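Oxidoreductase, short chain dehydrogenase/reductase family protein (Bifidobacterium adolescentis L2-32, PDB 6OW4) is an NADH-dependent 20beta-hydroxysteroid dehydrogenase of the short-chain dehydrogenase/reductase family, interconverting a keto and a hydroxyl group at the steroid side chain. Local coordinates at residues 40-45 / 121-126. Sequence-based numbering, arbitrary orientation.
Sequences RGRKGF and TVDFAF
G44 lies under the ring of F124, its CA 3.5 Å from the ring centroid and nearly on the ring normal, a CH-pi contact. F124 CG stands between its backbone N and carbonyl carbon (chi1 65°), and the ring beyond it lies with one face on G44 CA. A leucine in place of F124 would probably lose this flat cover and leave a gap over the G44 backbone. A125 and F45 repeat the theme on the other face of the sheet: the methyl CB of A125 sits over the F45 ring, 3.7 Å from CZ, while V122 CG2 meets the ring edge at CD1. Between these two faces the parallel strands are joined by F126 N to F45 O (3.0 Å), whereas F45 N to F124 O is long and weak. Toward the start of the strands the contact is polar and partly exposed. D123 OD2 accepts K43 N at 2.8 Å through its anti lone pair; D123 N also points to K43 O, but that bond is modelled implausibly short and its length is doubtful. The side chains here meet more loosely: R42, modelled in two conformers and so less surely placed, runs beside D123 without a salt bridge. K43, partly exposed, runs extended past T121, whose OG1 is hydrogen-bonded to H170 and H172. The contact joins neighbouring strands 42-47 and 124-127 of the Rossmann sheet, the 1-4 pair in the order 3-2-1-4-5-6-7, flanked by strands 66-72 and 174-179; helix 142-170 packs on F45, V122 and A125, and helix 52-63 on F124 and F126.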
loop_
_atom_site.group_PDB
_atom_site.type_symbol
_atom_site.label_atom_id
_atom_site.label_comp_id
_atom_site.label_asym_id
_atom_site.label_seq_id
_atom_site.Cartn_x
_atom_site.Cartn_y
_atom_site.Cartn_z
ATOM N N ARG F 40 -17.751 -11.748 26.707
ATOM C CA ARG F 40 -18.208 -12.617 27.824
ATOM C C ARG F 40 -17.870 -14.073 27.491
ATOM O O ARG F 40 -18.045 -14.471 26.322
ATOM C CB ARG F 40 -19.705 -12.429 28.083
ATOM C CG ARG F 40 -20.067 -11.048 28.609
ATOM C CD ARG F 40 -21.254 -11.063 29.554
ATOM N NE ARG F 40 -21.531 -9.737 30.090
ATOM C CZ ARG F 40 -20.812 -9.120 31.028
ATOM N NH1 ARG F 40 -19.747 -9.701 31.559
ATOM N NH2 ARG F 40 -21.165 -7.912 31.434
ATOM N N GLY F 41 -17.389 -14.821 28.489
ATOM C CA GLY F 41 -16.977 -16.232 28.362
ATOM C C GLY F 41 -15.712 -16.388 27.534
ATOM O O GLY F 41 -15.496 -17.501 27.011
ATOM N N ARG F 42 -14.899 -15.329 27.427
ATOM C CA ARG F 42 -13.634 -15.324 26.642
ATOM C C ARG F 42 -12.459 -15.001 27.570
ATOM O O ARG F 42 -12.677 -14.293 28.574
ATOM C CB ARG F 42 -13.713 -14.323 25.485
ATOM C CG ARG F 42 -14.535 -14.815 24.303
ATOM C CD ARG F 42 -14.402 -13.935 23.073
ATOM N NE ARG F 42 -13.066 -13.971 22.490
ATOM C CZ ARG F 42 -12.730 -13.447 21.312
ATOM N NH1 ARG F 42 -13.634 -12.836 20.564
ATOM N NH2 ARG F 42 -11.482 -13.534 20.885
ATOM N N LYS F 43 -11.276 -15.514 27.229
ATOM C CA LYS F 43 -10.034 -15.394 28.035
ATOM C C LYS F 43 -8.867 -15.085 27.094
ATOM O O LYS F 43 -8.874 -15.593 25.956
ATOM C CB LYS F 43 -9.794 -16.689 28.816
ATOM C CG LYS F 43 -11.021 -17.248 29.524
ATOM C CD LYS F 43 -10.741 -18.500 30.313
ATOM C CE LYS F 43 -11.977 -19.054 30.985
ATOM N NZ LYS F 43 -11.783 -20.465 31.393
ATOM N N GLY F 44 -7.909 -14.281 27.558
ATOM C CA GLY F 44 -6.738 -13.860 26.768
ATOM C C GLY F 44 -5.756 -13.076 27.613
ATOM O O GLY F 44 -6.012 -12.926 28.819
ATOM N N PHE F 45 -4.673 -12.589 27.003
ATOM C CA PHE F 45 -3.605 -11.828 27.698
ATOM C C PHE F 45 -3.221 -10.590 26.881
ATOM O O PHE F 45 -3.478 -10.541 25.662
ATOM C CB PHE F 45 -2.405 -12.732 27.988
ATOM C CG PHE F 45 -1.627 -13.192 26.780
ATOM C CD1 PHE F 45 -1.951 -14.374 26.131
ATOM C CD2 PHE F 45 -0.550 -12.455 26.312
ATOM C CE1 PHE F 45 -1.223 -14.799 25.030
ATOM C CE2 PHE F 45 0.176 -12.883 25.212
ATOM C CZ PHE F 45 -0.161 -14.053 24.572
ATOM N N THR F 121 -7.509 -20.860 29.176
ATOM C CA THR F 121 -7.175 -20.886 27.726
ATOM C C THR F 121 -6.898 -19.460 27.232
ATOM O O THR F 121 -6.935 -18.527 28.061
ATOM C CB THR F 121 -8.291 -21.550 26.907
ATOM O OG1 THR F 121 -7.830 -21.678 25.561
ATOM C CG2 THR F 121 -9.594 -20.778 26.928
ATOM N N VAL F 122 -6.635 -19.318 25.930
ATOM C CA VAL F 122 -6.368 -18.019 25.242
ATOM C C VAL F 122 -7.256 -17.948 23.992
ATOM O O VAL F 122 -6.973 -18.681 23.025
ATOM C CB VAL F 122 -4.870 -17.869 24.907
ATOM C CG1 VAL F 122 -4.594 -16.698 23.975
ATOM C CG2 VAL F 122 -4.029 -17.746 26.169
ATOM N N ASP F 123 -8.301 -17.112 24.042
ATOM C CA ASP F 123 -9.215 -16.796 22.910
ATOM C C ASP F 123 -8.658 -15.600 22.129
ATOM O O ASP F 123 -8.892 -15.536 20.912
ATOM C CB ASP F 123 -10.631 -16.475 23.397
ATOM C CG ASP F 123 -11.328 -17.631 24.091
ATOM O OD1 ASP F 123 -11.717 -18.588 23.392
ATOM O OD2 ASP F 123 -11.475 -17.566 25.327
ATOM N N PHE F 124 -7.975 -14.677 22.809
ATOM C CA PHE F 124 -7.364 -13.466 22.203
ATOM C C PHE F 124 -5.996 -13.193 22.836
ATOM O O PHE F 124 -5.749 -13.637 23.971
ATOM C CB PHE F 124 -8.283 -12.256 22.381
ATOM C CG PHE F 124 -8.487 -11.847 23.817
ATOM C CD1 PHE F 124 -7.634 -10.935 24.424
ATOM C CD2 PHE F 124 -9.520 -12.385 24.568
ATOM C CE1 PHE F 124 -7.818 -10.568 25.748
ATOM C CE2 PHE F 124 -9.704 -12.012 25.891
ATOM C CZ PHE F 124 -8.854 -11.104 26.479
ATOM N N ALA F 125 -5.142 -12.468 22.114
ATOM C CA ALA F 125 -3.818 -11.999 22.578
ATOM C C ALA F 125 -3.550 -10.612 21.988
ATOM O O ALA F 125 -3.607 -10.476 20.751
ATOM C CB ALA F 125 -2.750 -12.989 22.187
ATOM N N PHE F 126 -3.306 -9.622 22.848
ATOM C CA PHE F 126 -2.873 -8.257 22.458
ATOM C C PHE F 126 -1.365 -8.147 22.703
ATOM O O PHE F 126 -0.944 -7.890 23.848
ATOM C CB PHE F 126 -3.681 -7.190 23.201
ATOM C CG PHE F 126 -3.367 -5.770 22.797
ATOM C CD1 PHE F 126 -3.057 -5.449 21.483
ATOM C CD2 PHE F 126 -3.399 -4.746 23.731
ATOM C CE1 PHE F 126 -2.772 -4.143 21.118
ATOM C CE2 PHE F 126 -3.116 -3.439 23.364
ATOM C CZ PHE F 126 -2.802 -3.141 22.059
#